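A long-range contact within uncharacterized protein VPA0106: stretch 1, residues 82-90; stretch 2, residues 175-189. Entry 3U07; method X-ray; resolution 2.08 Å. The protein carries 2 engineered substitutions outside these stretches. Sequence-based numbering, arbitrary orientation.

Stretch 1 (82-90) TLHLMGWLD
Stretch 2 175-189: DAKVALNYMDQWNIR

Strand 82-90 of VPA0106 lies beside a helix that is already under way at the start of stretch 2; a type I turn (Met183 to Trp186) then leads to a second strand, 187-189, which continues beyond the stretch. Strand and helix run nearly parallel, their axes 9.9 Å apart at closest and crossing at -22°. In register, Leu83 CA lies 7.9 Å from Ala176 CA, Leu85 CA 7.8 Å from Met183 CA, and Leu89 CA 8.5 Å from Ile188 CA. No hydrogen bond crosses; apolar packing buries 399 Å², both sides summed.

The extended backbone alternates its side chains: Leu83 and Leu85 point toward stretch 2, while His84, Met86 and Trp88 point away. Leu83 (m, t) lays CD1 against the small Ala179, 3.9 Å from its CB and 4.0 Å from Ala176 O; the short alanine side chains leave room for this leucine tip.

Selenomethionine Met183 is the main bump from the helix. Its chi1 of -25° and chi3 of -14° lie between wells, and chi2 is t. The long, flexible side chain reaches between the two leucines: SE sits 3.5 Å from Leu83 CB, and CE lies 3.4 Å from Leu85 CG and 3.7 Å from His84 O. Leu85 (m, t) also places CD1 3.7 Å from Trp186 CB, meeting the indole obliquely; Trp186 (chi1 m, chi2 45°) is buried just where the turn ends.

Farther along, Gly87 (phi/psi 179/180) has no side chain, and an ideal CB there would point toward stretch 2, 4.1 Å from Ile188 CD1. Leu89 starts sideways, but its end comes nearer (chi1 -94°, chi2 30°), bringing CD1 4.0 Å from CD1 of Ile188 (m, t). This buried pair of branched aliphatic residues closes the contact.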

# COMPACT_ATOMS: atom_id res chain seq x y z
N THR A 82 3.45 11.27 6.71
CA THR A 82 4.26 10.36 7.52
C THR A 82 5.68 10.05 7.06
O THR A 82 6.03 10.24 5.90
CB THR A 82 3.52 9.00 7.66
OG1 THR A 82 3.18 8.51 6.36
CG2 THR A 82 2.24 9.17 8.47
N LEU A 83 6.49 9.57 8.00
CA LEU A 83 7.87 9.15 7.73
C LEU A 83 7.70 7.65 7.48
O LEU A 83 6.69 7.07 7.89
CB LEU A 83 8.76 9.37 8.96
CG LEU A 83 8.82 10.78 9.54
CD1 LEU A 83 9.61 10.74 10.84
CD2 LEU A 83 9.46 11.74 8.55
N HIS A 84 8.66 7.00 6.85
CA HIS A 84 8.49 5.58 6.57
C HIS A 84 9.69 4.68 6.80
O HIS A 84 10.84 5.12 6.77
CB HIS A 84 8.02 5.38 5.12
CG HIS A 84 9.14 5.39 4.12
ND1 HIS A 84 9.64 6.56 3.58
CD2 HIS A 84 9.91 4.39 3.63
CE1 HIS A 84 10.66 6.27 2.79
NE2 HIS A 84 10.85 4.96 2.81
N LEU A 85 9.39 3.41 7.02
CA LEU A 85 10.38 2.36 7.20
C LEU A 85 9.94 1.25 6.25
O LEU A 85 8.76 0.90 6.21
CB LEU A 85 10.41 1.84 8.64
CG LEU A 85 11.21 2.62 9.68
CD1 LEU A 85 11.21 1.84 10.98
CD2 LEU A 85 12.64 2.83 9.19
N MSE A 86 10.87 0.71 5.47
CA MSE A 86 10.54 -0.34 4.52
C MSE A 86 11.52 -1.50 4.59
O MSE A 86 12.67 -1.34 5.00
CB MSE A 86 10.54 0.19 3.09
CG MSE A 86 9.49 1.24 2.79
SE MSE A 86 9.72 1.93 1.01
CE MSE A 86 11.61 2.31 1.11
N GLY A 87 11.05 -2.66 4.17
CA GLY A 87 11.89 -3.83 4.16
C GLY A 87 11.13 -5.03 3.66
O GLY A 87 9.95 -4.94 3.30
N TRP A 88 11.82 -6.16 3.61
CA TRP A 88 11.23 -7.41 3.18
C TRP A 88 11.57 -8.47 4.22
O TRP A 88 12.73 -8.64 4.58
CB TRP A 88 11.80 -7.84 1.83
CG TRP A 88 11.37 -6.97 0.69
CD1 TRP A 88 11.99 -5.84 0.24
CD2 TRP A 88 10.21 -7.15 -0.13
NE1 TRP A 88 11.29 -5.31 -0.82
CE2 TRP A 88 10.19 -6.10 -1.07
CE3 TRP A 88 9.19 -8.11 -0.17
CZ2 TRP A 88 9.19 -5.97 -2.04
CZ3 TRP A 88 8.19 -7.98 -1.13
CH2 TRP A 88 8.20 -6.92 -2.05
N LEU A 89 10.55 -9.15 4.70
CA LEU A 89 10.72 -10.21 5.68
C LEU A 89 10.87 -11.52 4.93
O LEU A 89 10.33 -11.68 3.83
CB LEU A 89 9.48 -10.30 6.58
CG LEU A 89 9.38 -9.58 7.93
CD1 LEU A 89 10.19 -8.31 7.94
CD2 LEU A 89 7.91 -9.33 8.22
N ASP A 90 11.62 -12.45 5.50
CA ASP A 90 11.78 -13.78 4.91
C ASP A 90 11.63 -14.72 6.08
O ASP A 90 12.49 -14.76 6.96
CB ASP A 90 13.15 -13.96 4.26
CG ASP A 90 13.39 -15.40 3.82
OD1 ASP A 90 12.42 -16.16 3.65
OD2 ASP A 90 14.57 -15.77 3.62
N ASP A 175 8.70 17.92 15.45
CA ASP A 175 7.91 16.77 15.87
C ASP A 175 8.48 15.53 15.19
O ASP A 175 8.48 14.44 15.76
CB ASP A 175 6.45 16.95 15.45
CG ASP A 175 5.56 15.82 15.93
OD1 ASP A 175 4.76 15.31 15.11
OD2 ASP A 175 5.65 15.45 17.12
N ALA A 176 8.97 15.72 13.97
CA ALA A 176 9.56 14.64 13.20
C ALA A 176 10.76 14.09 13.95
O ALA A 176 11.05 12.90 13.89
CB ALA A 176 9.98 15.15 11.83
N LYS A 177 11.47 14.96 14.67
CA LYS A 177 12.62 14.52 15.42
C LYS A 177 12.15 13.60 16.56
O LYS A 177 12.90 12.74 17.02
CB LYS A 177 13.38 15.73 15.98
CG LYS A 177 14.83 15.81 15.50
CD LYS A 177 15.53 17.02 16.09
CE LYS A 177 15.64 18.17 15.09
NZ LYS A 177 15.77 19.49 15.77
N VAL A 178 10.91 13.79 17.00
CA VAL A 178 10.37 12.95 18.06
C VAL A 178 10.07 11.58 17.45
O VAL A 178 10.53 10.56 17.96
CB VAL A 178 9.05 13.53 18.63
CG1 VAL A 178 8.42 12.53 19.59
CG2 VAL A 178 9.34 14.83 19.36
N ALA A 179 9.31 11.58 16.36
CA ALA A 179 8.94 10.35 15.68
C ALA A 179 10.18 9.55 15.29
O ALA A 179 10.18 8.33 15.37
CB ALA A 179 8.11 10.67 14.44
N LEU A 180 11.23 10.25 14.88
CA LEU A 180 12.47 9.59 14.48
C LEU A 180 13.10 8.83 15.64
O LEU A 180 13.68 7.76 15.44
CB LEU A 180 13.46 10.60 13.93
CG LEU A 180 13.76 10.41 12.44
CD1 LEU A 180 14.82 11.40 12.01
CD2 LEU A 180 14.23 8.98 12.20
N ASN A 181 13.01 9.38 16.84
CA ASN A 181 13.57 8.71 18.01
C ASN A 181 12.80 7.42 18.25
O ASN A 181 13.33 6.47 18.82
CB ASN A 181 13.50 9.59 19.25
CG ASN A 181 14.75 10.43 19.43
OD1 ASN A 181 15.86 9.96 19.18
ND2 ASN A 181 14.58 11.66 19.89
N TYR A 182 11.54 7.40 17.82
CA TYR A 182 10.72 6.21 17.99
C TYR A 182 11.02 5.18 16.90
O TYR A 182 11.22 4.00 17.19
CB TYR A 182 9.23 6.59 17.97
CG TYR A 182 8.72 7.08 19.31
CD1 TYR A 182 8.77 6.27 20.44
CD2 TYR A 182 8.18 8.36 19.45
CE1 TYR A 182 8.30 6.71 21.67
CE2 TYR A 182 7.70 8.81 20.68
CZ TYR A 182 7.76 7.98 21.78
OH TYR A 182 7.29 8.42 23.00
N MSE A 183 11.07 5.63 15.64
CA MSE A 183 11.34 4.72 14.53
C MSE A 183 12.66 3.99 14.70
O MSE A 183 12.81 2.85 14.26
CB MSE A 183 11.36 5.48 13.20
CG MSE A 183 10.57 6.77 13.18
SE MSE A 183 9.87 7.20 11.44
CE MSE A 183 10.89 5.97 10.36
N ASP A 184 13.62 4.65 15.33
CA ASP A 184 14.93 4.06 15.55
C ASP A 184 14.84 2.83 16.44
O ASP A 184 15.71 1.97 16.42
CB ASP A 184 15.88 5.09 16.17
CG ASP A 184 16.41 6.08 15.16
OD1 ASP A 184 15.63 6.55 14.30
OD2 ASP A 184 17.61 6.41 15.22
N GLN A 185 13.76 2.76 17.21
CA GLN A 185 13.55 1.65 18.12
C GLN A 185 12.87 0.45 17.46
O GLN A 185 12.83 -0.64 18.03
CB GLN A 185 12.78 2.12 19.35
CG GLN A 185 13.58 3.13 20.18
CD GLN A 185 12.86 3.54 21.44
OE1 GLN A 185 12.15 4.55 21.46
NE2 GLN A 185 13.03 2.76 22.50
N TRP A 186 12.31 0.66 16.27
CA TRP A 186 11.69 -0.44 15.55
C TRP A 186 12.84 -1.40 15.22
O TRP A 186 13.96 -0.97 14.97
CB TRP A 186 11.04 0.06 14.25
CG TRP A 186 9.76 0.81 14.47
CD1 TRP A 186 9.52 1.77 15.41
CD2 TRP A 186 8.56 0.68 13.70
NE1 TRP A 186 8.24 2.26 15.26
CE2 TRP A 186 7.63 1.61 14.22
CE3 TRP A 186 8.18 -0.11 12.61
CZ2 TRP A 186 6.34 1.75 13.70
CZ3 TRP A 186 6.89 0.03 12.09
CH2 TRP A 186 5.99 0.96 12.64
N ASN A 187 12.57 -2.70 15.22
CA ASN A 187 13.63 -3.66 14.96
C ASN A 187 13.05 -4.90 14.29
O ASN A 187 11.85 -5.14 14.35
CB ASN A 187 14.27 -4.04 16.31
CG ASN A 187 15.61 -4.75 16.15
OD1 ASN A 187 16.16 -4.82 15.06
ND2 ASN A 187 16.13 -5.26 17.25
N ILE A 188 13.91 -5.65 13.61
CA ILE A 188 13.52 -6.90 12.96
C ILE A 188 14.55 -7.94 13.37
O ILE A 188 15.75 -7.74 13.19
CB ILE A 188 13.56 -6.82 11.42
CG1 ILE A 188 12.58 -5.77 10.91
CG2 ILE A 188 13.25 -8.20 10.82
CD1 ILE A 188 12.71 -5.52 9.42
N ARG A 189 14.08 -9.05 13.93
CA ARG A 189 14.97 -10.12 14.38
C ARG A 189 14.38 -11.49 14.08
O ARG A 189 13.16 -11.68 14.17
CB ARG A 189 15.21 -10.01 15.89
CG ARG A 189 16.11 -8.88 16.35
CD ARG A 189 16.12 -8.80 17.86
NE ARG A 189 14.88 -8.21 18.38
CZ ARG A 189 14.58 -8.16 19.67
NH1 ARG A 189 15.41 -8.65 20.57
NH2 ARG A 189 13.44 -7.59 20.07